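Frutapin (Artocarpus altilis, PDB 5KRP) is a breadfruit lectin of the jacalin-like family that probably recognises carbohydrate through loops at one end of a beta-prism fold. Local coordinates at residues A85-L90 / T94-S99; K101-T104 / R108-G111; S3-V8 / L129-K134. All coordinates share one frame; numbering follows the deposited sequence.

In the fold
Interactions 1 and 2 belong to one antiparallel sheet of the jacalin-like beta-prism and share strand 95-104. Interaction 1 closes the hairpin with strand 77-86 at one end of it, and interaction 2 the next hairpin, with strand 109-114, at the other; their centres lie about 22 Å apart. Interaction 3 joins the N-terminal segment to strand 127-137 in a different sheet, about 25 Å from interaction 1 and 19 Å from interaction 2 between centres, although its nearest atoms come within about 5 Å of interaction 2. A bound glycerol, probably from the crystallisation liquor, lies about 3 Å from the side chain of Thr94 in interaction 1, whereas interaction 3 borders two other subunits of the tetramer.

Interaction 1 of 3, residues A85-L90 / T94-S99; sequences APFSSL and TPVVRS
Arg98 folds its side chain over Ala85 and against the rim of Phe87, its CG lying 3.8 Å from Ala85 CB. Bends about CB-CG and CG-CD bring the guanidinium back along the 85-90 segment, where it meets the phenyl ring almost perpendicularly (planes 88° apart). The ring edge points into one guanidinium face, off centre, and NE sits near the ring plane, 4.0 Å from Phe87 CD1. From the guanidinium edge, NH1 makes a weak hydrogen bond of 3.4 Å to Pro86 O. Stronger ties to the Glu36 carbonyl through NE and to the Glu115 carboxylate through NH2 fix the group's rotation.

With CG anti to the backbone N (chi1 -160°), Phe87 sends its ring toward Arg98. Phe87 CB packs 4.0 Å from Val96 CG2. The backbones pair as well: Val96 N donates a nearly straight bond to Ala85 O (2.9 Å, 174°), and Ala85 N returns one to Val96 O. Pro86 and Pro95 follow as a non-hydrogen-bonded pair, a position where the pairing of these two strands asks for no N-H from either. A last bond runs from Phe87 N to Thr94 O, approaching from above the carbonyl plane, before a type I turn carries the chain to Leu90, whose CD1 meets Thr94 CG2 at 3.9 Å.

Arg98 and Ser99 together face Tyr83 in a classic beta bulge. The hairpin end formed by strands 77-86 and 95-104 leans on strand 141-149, with Thr94 and Val96 touching Asp142 and Phe87 touching neighbouring Leu140, a region consistent with the sugar-binding end of jacalin relatives.

Interaction 2 of 3, residues K101-T104 / R108-G111; sequences KFKT and RTFG
Phe110 turns the edge of its ring to the Thr104 methyl, CE2 standing 4.0 Å from Thr104 CG2. Within 108-111, the rim of the same ring points at the face of the Arg108 guanidinium, with Phe110 CZ 3.6 Å above that plane's centre. The methyl and the flat cation meet neighbouring parts of the ring's rim.

Thr104 faces two ways: CG2 is anti to the carbonyl carbon and reaches the ring, while OG1 takes a weak bond from Arg108 N (3.4 Å). Glu75 is the stronger partner of both polar groups, one carboxylate oxygen bonding Thr104 OG1 and the other forming a salt bridge with Arg108 NH1, so it bridges the end of strand 95-104 and the residue leading into 109-114.

On the other face Lys103 and Thr109 run side by side in the same direction, Lys103 CG lying 3.9 Å from Thr109 OG1. Thr109 CG2 lies against the aliphatic stem of Lys101.

Between these faces, Phe102 and Phe110 exchange two backbone bonds, the shorter from Phe110 N to Phe102 O at 2.8 Å (174°), and Thr104 N bonds Arg108 O at 2.9 Å.

Strand 109-114 is outermost in this sheet within the chain, beyond 95-104, which also pairs with 77-86. Phe102 packs inward on Ile30 and Leu32 of strand 26-34, and both phenylalanines reach Ile68 of strand 64-69, joining two sheets of the prism.

Interaction 3 of 3, residues S3-V8 / L129-K134; sequences SQTITV and LVVGFK
Thr5 and Val131 touch through single methyl groups across an intervening strand: Thr5 CG2 lies 4.1 Å from Val131 CG2, while the nearest CA atoms of segments 3-8 and 129-134 are 8.6 Å apart, those of this same pair. No hydrogen bond links the segments. The second meeting is equally slight, Thr7 CG2 approaching Lys134 CD at 4.0 Å, with the two side chains crossing at about a right angle.

The first torsion of Lys134 (chi1 60°) sets CG between the backbone N and the carbonyl carbon; with the next bond extended, this places CD against the threonine methyl, and a bend about CG-CD then turns the chain on toward NZ, which forms a salt bridge with Glu126 of the second subunit.

In this beta-prism sheet, strand 141-149 runs between 6-12 and 127-137 and bonds to both, which explains the spacing. Val131 and Gly132 face His147 in a classic beta bulge. The extra residue shifts the alternation of side chains, leaving Val131 and Lys134 on the side where Thr5 and Thr7 lie. His147 also accounts for the hydroxyl of Thr7, with OG1 hydrogen-bonded to ND1, whereas Thr5 OG1 pairs with Ser23 OG.

Subunit contacts flank this patch. At Thr7 the sheet continues into an antiparallel strand of the second subunit, whose Asn127 side chain also bonds Thr5 O, and backbone bonds from Ser3 and Gln4 reach the third subunit.

Interaction 1 of 3, residues A85-L90 / T94-S99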
ATOM      1  N   ALA A  85       8.480  26.981 -15.747  1.00 21.95           N
ATOM      2  CA  ALA A  85       8.371  27.985 -16.828  1.00 21.24           C
ATOM      3  C   ALA A  85       9.394  27.759 -17.901  1.00 21.20           C
ATOM      4  O   ALA A  85      10.397  27.160 -17.642  1.00 19.78           O
ATOM      5  CB  ALA A  85       8.580  29.387 -16.273  1.00 21.99           C
ATOM      6  N   PRO A  86       9.147  28.259 -19.128  1.00 21.60           N
ATOM      7  CA  PRO A  86      10.100  28.186 -20.227  1.00 26.77           C
ATOM      8  C   PRO A  86      11.398  28.869 -19.832  1.00 28.87           C
ATOM      9  O   PRO A  86      11.436  29.757 -18.933  1.00 28.05           O
ATOM     10  CB  PRO A  86       9.409  28.939 -21.357  1.00 25.61           C
ATOM     11  CG  PRO A  86       7.993  28.874 -21.036  1.00 25.78           C
ATOM     12  CD  PRO A  86       7.882  28.865 -19.542  1.00 24.22           C
ATOM     13  N   PHE A  87      12.450  28.312 -20.397  1.00 34.78           N
ATOM     14  CA  PHE A  87      13.749  28.840 -20.176  1.00 39.67           C
ATOM     15  C   PHE A  87      14.136  29.408 -21.533  1.00 37.39           C
ATOM     16  O   PHE A  87      14.312  28.650 -22.534  1.00 37.68           O
ATOM     17  CB  PHE A  87      14.708  27.780 -19.703  1.00 40.24           C
ATOM     18  CG  PHE A  87      15.905  28.364 -19.007  1.00 46.02           C
ATOM     19  CD1 PHE A  87      15.767  28.903 -17.727  1.00 44.45           C
ATOM     20  CD2 PHE A  87      17.162  28.417 -19.637  1.00 50.36           C
ATOM     21  CE1 PHE A  87      16.855  29.450 -17.059  1.00 47.61           C
ATOM     22  CE2 PHE A  87      18.263  28.961 -18.953  1.00 52.09           C
ATOM     23  CZ  PHE A  87      18.106  29.484 -17.667  1.00 48.76           C
ATOM     24  N   SER A  88      14.129  30.737 -21.563  1.00 39.64           N
ATOM     25  CA  SER A  88      14.106  31.511 -22.831  1.00 45.39           C
ATOM     26  C   SER A  88      15.367  31.326 -23.662  1.00 41.76           C
ATOM     27  O   SER A  88      15.296  31.323 -24.903  1.00 46.95           O
ATOM     28  CB  SER A  88      13.905  33.011 -22.552  1.00 46.96           C
ATOM     29  OG  SER A  88      14.752  33.412 -21.483  1.00 59.99           O
ATOM     30  N   SER A  89      16.502  31.121 -22.995  1.00 40.09           N
ATOM     31  CA  SER A  89      17.797  30.934 -23.691  1.00 45.57           C
ATOM     32  C   SER A  89      18.022  29.580 -24.385  1.00 48.88           C
ATOM     33  O   SER A  89      19.056  29.406 -25.002  1.00 46.97           O
ATOM     34  CB  SER A  89      18.958  31.230 -22.730  1.00 45.19           C
ATOM     35  OG  SER A  89      19.135  30.199 -21.777  1.00 43.79           O
ATOM     36  N   LEU A  90      17.086  28.619 -24.285  1.00 55.12           N
ATOM     37  CA  LEU A  90      17.094  27.419 -25.179  1.00 58.29           C
ATOM     38  C   LEU A  90      16.187  27.693 -26.437  1.00 56.22           C
ATOM     39  O   LEU A  90      15.118  28.332 -26.334  1.00 45.34           O
ATOM     40  CB  LEU A  90      16.636  26.153 -24.426  1.00 59.18           C
ATOM     41  CG  LEU A  90      17.094  25.893 -22.970  1.00 61.08           C
ATOM     42  CD1 LEU A  90      15.981  25.197 -22.191  1.00 62.44           C
ATOM     43  CD2 LEU A  90      18.393  25.084 -22.869  1.00 62.21           C
ATOM     44  N   THR A  94      11.591  25.327 -23.887  1.00 29.16           N
ATOM     45  CA  THR A  94      10.834  24.255 -23.208  1.00 24.95           C
ATOM     46  C   THR A  94      10.652  24.643 -21.668  1.00 24.16           C
ATOM     47  O   THR A  94      11.583  25.213 -21.098  1.00 23.97           O
ATOM     48  CB  THR A  94      11.539  22.964 -23.421  1.00 24.74           C
ATOM     49  OG1 THR A  94      10.633  21.927 -23.095  1.00 22.02           O
ATOM     50  CG2 THR A  94      12.852  22.865 -22.646  1.00 24.29           C
ATOM     51  N   PRO A  95       9.503  24.363 -21.064  1.00 21.46           N
ATOM     52  CA  PRO A  95       9.379  24.562 -19.601  1.00 20.08           C
ATOM     53  C   PRO A  95      10.353  23.673 -18.815  1.00 18.76           C
ATOM     54  O   PRO A  95      10.551  22.515 -19.126  1.00 18.87           O
ATOM     55  CB  PRO A  95       7.932  24.172 -19.311  1.00 21.57           C
ATOM     56  CG  PRO A  95       7.226  24.261 -20.665  1.00 21.91           C
ATOM     57  CD  PRO A  95       8.228  23.787 -21.598  1.00 22.11           C
ATOM     58  N   VAL A  96      10.942  24.269 -17.796  1.00 18.22           N
ATOM     59  CA  VAL A  96      11.785  23.609 -16.829  1.00 17.72           C
ATOM     60  C   VAL A  96      11.396  23.974 -15.402  1.00 17.41           C
ATOM     61  O   VAL A  96      10.551  24.844 -15.141  1.00 17.25           O
ATOM     62  CB  VAL A  96      13.309  23.949 -17.059  1.00 17.50           C
ATOM     63  CG1 VAL A  96      13.731  23.648 -18.455  1.00 18.93           C
ATOM     64  CG2 VAL A  96      13.624  25.390 -16.717  1.00 17.41           C
ATOM     65  N   VAL A  97      12.034  23.303 -14.440  1.00 16.19           N
ATOM     66  CA  VAL A  97      11.802  23.612 -13.035  1.00 16.46           C
ATOM     67  C   VAL A  97      12.678  24.785 -12.640  1.00 16.92           C
ATOM     68  O   VAL A  97      13.894  24.652 -12.619  1.00 19.14           O
ATOM     69  CB  VAL A  97      12.146  22.404 -12.110  1.00 16.43           C
ATOM     70  CG1 VAL A  97      11.920  22.763 -10.653  1.00 15.13           C
ATOM     71  CG2 VAL A  97      11.347  21.158 -12.551  1.00 16.30           C
ATOM     72  N   ARG A  98      12.027  25.905 -12.382  1.00 16.98           N
ATOM     73  CA  ARG A  98      12.672  27.199 -12.140  1.00 17.93           C
ATOM     74  C   ARG A  98      12.998  27.347 -10.677  1.00 18.44           C
ATOM     75  O   ARG A  98      14.024  27.937 -10.309  1.00 18.74           O
ATOM     76  CB  ARG A  98      11.818  28.383 -12.637  1.00 18.88           C
ATOM     77  CG  ARG A  98      11.556  28.431 -14.141  1.00 21.90           C
ATOM     78  CD  ARG A  98      12.802  28.584 -14.997  1.00 25.54           C
ATOM     79  NE  ARG A  98      13.458  29.791 -14.551  1.00 26.46           N
ATOM     80  CZ  ARG A  98      13.172  31.010 -14.989  1.00 30.45           C
ATOM     81  NH1 ARG A  98      12.316  31.213 -15.991  1.00 30.12           N
ATOM     82  NH2 ARG A  98      13.752  32.018 -14.397  1.00 30.32           N
ATOM     83  N   SER A  99      12.186  26.739  -9.817  1.00 17.47           N
ATOM     84  CA  SER A  99      12.399  26.849  -8.363  1.00 16.66           C
ATOM     85  C   SER A  99      11.884  25.556  -7.661  1.00 18.64           C
ATOM     86  O   SER A  99      10.886  24.965  -8.129  1.00 17.57           O
ATOM     87  CB  SER A  99      11.585  27.991  -7.798  1.00 18.51           C
ATOM     88  OG  SER A  99      11.980  28.307  -6.500  1.00 24.10           O
TER

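Interaction 2 of 3, residues K101-T104 / R108-G111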
ATOM      1  N   LYS A 101      11.091  24.265  -3.332  1.00 17.75           N
ATOM      2  CA  LYS A 101      11.044  24.542  -1.876  1.00 17.86           C
ATOM      3  C   LYS A 101      10.486  23.267  -1.170  1.00 19.55           C
ATOM      4  O   LYS A 101       9.577  22.610  -1.699  1.00 17.28           O
ATOM      5  CB  LYS A 101      10.076  25.684  -1.603  1.00 19.19           C
ATOM      6  CG  LYS A 101      10.030  26.040  -0.154  1.00 23.26           C
ATOM      7  CD  LYS A 101       8.865  26.931   0.193  1.00 28.81           C
ATOM      8  CE  LYS A 101       9.014  28.308  -0.296  1.00 33.73           C
ATOM      9  NZ  LYS A 101       7.857  29.080   0.306  1.00 37.12           N
ATOM     10  N   PHE A 102      11.040  22.961   0.000  1.00 20.52           N
ATOM     11  CA  PHE A 102      10.734  21.710   0.748  1.00 20.42           C
ATOM     12  C   PHE A 102      10.385  22.122   2.146  1.00 20.89           C
ATOM     13  O   PHE A 102      11.089  22.969   2.736  1.00 21.37           O
ATOM     14  CB  PHE A 102      11.965  20.844   0.813  1.00 20.05           C
ATOM     15  CG  PHE A 102      12.403  20.315  -0.480  1.00 20.88           C
ATOM     16  CD1 PHE A 102      11.721  19.300  -1.083  1.00 21.82           C
ATOM     17  CD2 PHE A 102      13.492  20.897  -1.166  1.00 23.07           C
ATOM     18  CE1 PHE A 102      12.128  18.819  -2.319  1.00 21.98           C
ATOM     19  CE2 PHE A 102      13.869  20.458  -2.453  1.00 22.05           C
ATOM     20  CZ  PHE A 102      13.203  19.386  -3.025  1.00 22.39           C
ATOM     21  N   LYS A 103       9.313  21.566   2.655  1.00 19.76           N
ATOM     22  CA  LYS A 103       8.955  21.775   4.081  1.00 20.72           C
ATOM     23  C   LYS A 103       8.951  20.444   4.812  1.00 19.97           C
ATOM     24  O   LYS A 103       8.658  19.405   4.205  1.00 17.99           O
ATOM     25  CB  LYS A 103       7.589  22.378   4.206  1.00 22.68           C
ATOM     26  CG  LYS A 103       7.530  23.751   3.558  1.00 28.93           C
ATOM     27  CD  LYS A 103       6.325  24.539   4.044  1.00 34.55           C
ATOM     28  CE  LYS A 103       6.176  25.814   3.216  1.00 42.02           C
ATOM     29  NZ  LYS A 103       4.833  26.440   3.456  1.00 47.69           N
ATOM     30  N   THR A 104       9.329  20.455   6.102  1.00 18.47           N
ATOM     31  CA  THR A 104       9.315  19.224   6.921  1.00 19.33           C
ATOM     32  C   THR A 104       8.302  19.211   8.076  1.00 19.81           C
ATOM     33  O   THR A 104       7.783  20.263   8.535  1.00 20.29           O
ATOM     34  CB  THR A 104      10.703  18.872   7.480  1.00 21.05           C
ATOM     35  OG1 THR A 104      10.946  19.672   8.640  1.00 20.30           O
ATOM     36  CG2 THR A 104      11.817  19.086   6.460  1.00 20.81           C
ATOM     37  N   ARG A 108      10.681  22.916   9.455  1.00 22.90           N
ATOM     38  CA  ARG A 108      11.828  23.554   8.766  1.00 24.22           C
ATOM     39  C   ARG A 108      11.445  23.717   7.280  1.00 27.40           C
ATOM     40  O   ARG A 108      10.771  22.846   6.702  1.00 22.44           O
ATOM     41  CB  ARG A 108      13.134  22.783   8.874  1.00 27.00           C
ATOM     42  CG  ARG A 108      13.791  22.659  10.274  1.00 31.98           C
ATOM     43  CD  ARG A 108      14.698  21.401  10.316  1.00 38.30           C
ATOM     44  NE  ARG A 108      16.065  21.675  10.167  1.00 40.68           N
ATOM     45  CZ  ARG A 108      17.038  20.855   9.744  1.00 39.99           C
ATOM     46  NH1 ARG A 108      16.897  19.558   9.362  1.00 32.12           N
ATOM     47  NH2 ARG A 108      18.237  21.414   9.659  1.00 38.85           N
ATOM     48  N   THR A 109      11.870  24.836   6.707  1.00 24.24           N
ATOM     49  CA  THR A 109      11.731  25.149   5.267  1.00 22.46           C
ATOM     50  C   THR A 109      13.084  25.198   4.640  1.00 24.40           C
ATOM     51  O   THR A 109      14.033  25.797   5.166  1.00 25.18           O
ATOM     52  CB  THR A 109      10.969  26.441   5.074  1.00 26.14           C
ATOM     53  OG1 THR A 109       9.641  26.264   5.574  1.00 24.33           O
ATOM     54  CG2 THR A 109      10.905  26.851   3.548  1.00 25.37           C
ATOM     55  N   PHE A 110      13.252  24.501   3.522  1.00 22.31           N
ATOM     56  CA  PHE A 110      14.477  24.568   2.797  1.00 22.22           C
ATOM     57  C   PHE A 110      14.123  25.156   1.419  1.00 23.48           C
ATOM     58  O   PHE A 110      13.361  24.526   0.656  1.00 21.26           O
ATOM     59  CB  PHE A 110      15.063  23.194   2.603  1.00 20.75           C
ATOM     60  CG  PHE A 110      15.555  22.611   3.855  1.00 22.94           C
ATOM     61  CD1 PHE A 110      16.825  22.811   4.247  1.00 26.27           C
ATOM     62  CD2 PHE A 110      14.729  21.780   4.610  1.00 24.77           C
ATOM     63  CE1 PHE A 110      17.297  22.245   5.429  1.00 27.18           C
ATOM     64  CE2 PHE A 110      15.189  21.211   5.783  1.00 27.12           C
ATOM     65  CZ  PHE A 110      16.479  21.442   6.190  1.00 25.62           C
ATOM     66  N   GLY A 111      14.650  26.354   1.151  1.00 22.80           N
ATOM     67  CA  GLY A 111      14.378  27.100  -0.073  1.00 24.83           C
ATOM     68  C   GLY A 111      13.553  28.316   0.204  1.00 24.75           C
ATOM     69  O   GLY A 111      13.315  28.706   1.411  1.00 24.27           O
TER

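Interaction 3 of 3, residues S3-V8 / L129-K134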
ATOM      1  N   SER A   3       7.284  -4.671  -7.683  1.00 29.96           N
ATOM      2  CA  SER A   3       6.626  -3.832  -6.702  1.00 31.66           C
ATOM      3  C   SER A   3       6.590  -2.324  -7.112  1.00 33.52           C
ATOM      4  O   SER A   3       7.595  -1.789  -7.565  1.00 41.23           O
ATOM      5  CB  SER A   3       7.362  -3.880  -5.382  1.00 29.83           C
ATOM      6  OG  SER A   3       6.523  -3.412  -4.386  1.00 39.03           O
ATOM      7  N   GLN A   4       5.480  -1.648  -6.817  1.00 31.94           N
ATOM      8  CA  GLN A   4       5.180  -0.323  -7.323  1.00 32.98           C
ATOM      9  C   GLN A   4       4.759   0.616  -6.165  1.00 26.64           C
ATOM     10  O   GLN A   4       4.318   0.187  -5.115  1.00 26.60           O
ATOM     11  CB  GLN A   4       4.033  -0.413  -8.340  1.00 44.33           C
ATOM     12  CG  GLN A   4       4.511  -0.785  -9.727  1.00 57.40           C
ATOM     13  CD  GLN A   4       5.423   0.265 -10.356  1.00 65.25           C
ATOM     14  OE1 GLN A   4       5.488   1.416  -9.901  1.00 73.04           O
ATOM     15  NE2 GLN A   4       6.139  -0.130 -11.412  1.00 66.78           N
ATOM     16  N   THR A   5       5.005   1.901  -6.358  1.00 21.63           N
ATOM     17  CA  THR A   5       4.506   2.907  -5.450  1.00 21.44           C
ATOM     18  C   THR A   5       3.645   3.862  -6.295  1.00 19.54           C
ATOM     19  O   THR A   5       3.711   3.954  -7.541  1.00 22.77           O
ATOM     20  CB  THR A   5       5.668   3.691  -4.814  1.00 23.16           C
ATOM     21  OG1 THR A   5       6.505   4.144  -5.868  1.00 23.31           O
ATOM     22  CG2 THR A   5       6.491   2.814  -3.828  1.00 24.13           C
ATOM     23  N   ILE A   6       2.860   4.610  -5.586  1.00 18.15           N
ATOM     24  CA  ILE A   6       2.132   5.773  -6.142  1.00 18.09           C
ATOM     25  C   ILE A   6       3.146   6.762  -6.658  1.00 18.28           C
ATOM     26  O   ILE A   6       4.168   7.032  -5.993  1.00 18.45           O
ATOM     27  CB  ILE A   6       1.225   6.362  -5.064  1.00 21.35           C
ATOM     28  CG1 ILE A   6       0.056   5.376  -4.896  1.00 24.17           C
ATOM     29  CG2 ILE A   6       0.729   7.769  -5.432  1.00 24.51           C
ATOM     30  CD1 ILE A   6      -0.628   5.561  -3.598  1.00 26.09           C
ATOM     31  N   THR A   7       2.886   7.287  -7.866  1.00 15.92           N
ATOM     32  CA  THR A   7       3.758   8.275  -8.470  1.00 16.88           C
ATOM     33  C   THR A   7       2.882   9.469  -8.952  1.00 17.00           C
ATOM     34  O   THR A   7       1.915   9.288  -9.719  1.00 16.38           O
ATOM     35  CB  THR A   7       4.569   7.685  -9.653  1.00 17.49           C
ATOM     36  OG1 THR A   7       5.248   6.486  -9.234  1.00 18.06           O
ATOM     37  CG2 THR A   7       5.493   8.674 -10.250  1.00 20.56           C
ATOM     38  N   VAL A   8       3.203  10.636  -8.443  1.00 15.96           N
ATOM     39  CA  VAL A   8       2.559  11.854  -8.822  1.00 16.95           C
ATOM     40  C   VAL A   8       3.551  12.837  -9.479  1.00 15.69           C
ATOM     41  O   VAL A   8       4.780  12.744  -9.342  1.00 16.28           O
ATOM     42  CB  VAL A   8       1.824  12.520  -7.641  1.00 17.31           C
ATOM     43  CG1 VAL A   8       0.662  11.608  -7.198  1.00 20.33           C
ATOM     44  CG2 VAL A   8       2.739  12.788  -6.464  1.00 18.45           C
ATOM     45  N   LEU A 129       4.509   9.233   2.860  1.00 15.33           N
ATOM     46  CA  LEU A 129       5.949   9.609   2.813  1.00 15.43           C
ATOM     47  C   LEU A 129       6.469   9.638   1.395  1.00 16.07           C
ATOM     48  O   LEU A 129       6.203   8.720   0.610  1.00 15.96           O
ATOM     49  CB  LEU A 129       6.792   8.625   3.587  1.00 17.89           C
ATOM     50  CG  LEU A 129       6.619   8.518   5.115  1.00 23.01           C
ATOM     51  CD1 LEU A 129       7.377   7.336   5.695  1.00 26.54           C
ATOM     52  CD2 LEU A 129       7.055   9.830   5.738  1.00 21.91           C
ATOM     53  N   VAL A 130       7.406  10.581   1.107  1.00 15.46           N
ATOM     54  CA  VAL A 130       8.112  10.559  -0.129  1.00 15.25           C
ATOM     55  C   VAL A 130       9.188   9.499   0.020  1.00 14.71           C
ATOM     56  O   VAL A 130       9.973   9.476   1.017  1.00 16.31           O
ATOM     57  CB  VAL A 130       8.818  11.941  -0.435  1.00 15.97           C
ATOM     58  CG1 VAL A 130       9.648  11.870  -1.658  1.00 16.57           C
ATOM     59  CG2 VAL A 130       7.790  13.020  -0.520  1.00 17.84           C
ATOM     60  N   VAL A 131       9.185   8.577  -0.940  1.00 14.08           N
ATOM     61  CA  VAL A 131      10.167   7.472  -0.904  1.00 14.40           C
ATOM     62  C   VAL A 131      11.039   7.365  -2.190  1.00 14.19           C
ATOM     63  O   VAL A 131      11.827   6.433  -2.364  1.00 14.10           O
ATOM     64  CB  VAL A 131       9.455   6.133  -0.608  1.00 16.46           C
ATOM     65  CG1 VAL A 131       8.808   6.110   0.770  1.00 18.45           C
ATOM     66  CG2 VAL A 131       8.420   5.794  -1.685  1.00 17.95           C
ATOM     67  N   GLY A 132      10.913   8.319  -3.095  1.00 13.12           N
ATOM     68  CA  GLY A 132      11.683   8.254  -4.319  1.00 14.48           C
ATOM     69  C   GLY A 132      11.366   9.448  -5.203  1.00 14.21           C
ATOM     70  O   GLY A 132      10.324  10.079  -5.081  1.00 13.16           O
ATOM     71  N   PHE A 133      12.296   9.779  -6.088  1.00 14.62           N
ATOM     72  CA  PHE A 133      12.076  10.864  -7.065  1.00 14.27           C
ATOM     73  C   PHE A 133      12.280  10.334  -8.500  1.00 14.81           C
ATOM     74  O   PHE A 133      13.072   9.389  -8.726  1.00 14.41           O
ATOM     75  CB  PHE A 133      13.009  12.036  -6.834  1.00 14.46           C
ATOM     76  CG  PHE A 133      12.738  12.859  -5.610  1.00 14.46           C
ATOM     77  CD1 PHE A 133      11.834  13.867  -5.614  1.00 13.87           C
ATOM     78  CD2 PHE A 133      13.366  12.569  -4.427  1.00 15.37           C
ATOM     79  CE1 PHE A 133      11.583  14.694  -4.467  1.00 16.24           C
ATOM     80  CE2 PHE A 133      13.099  13.322  -3.283  1.00 14.52           C
ATOM     81  CZ  PHE A 133      12.235  14.360  -3.290  1.00 16.11           C
ATOM     82  N   LYS A 134      11.601  10.968  -9.481  1.00 14.42           N
ATOM     83  CA  LYS A 134      11.888  10.733 -10.888  1.00 13.90           C
ATOM     84  C   LYS A 134      11.903  12.087 -11.566  1.00 15.20           C
ATOM     85  O   LYS A 134      11.435  13.067 -10.985  1.00 15.46           O
ATOM     86  CB  LYS A 134      10.920   9.795 -11.578  1.00 16.95           C
ATOM     87  CG  LYS A 134       9.466  10.245 -11.590  1.00 19.57           C
ATOM     88  CD  LYS A 134       8.696   9.396 -12.588  1.00 22.82           C
ATOM     89  CE  LYS A 134       8.896   9.934 -13.989  1.00 25.36           C
ATOM     90  NZ  LYS A 134       8.346   8.946 -14.957  1.00 28.72           N
TER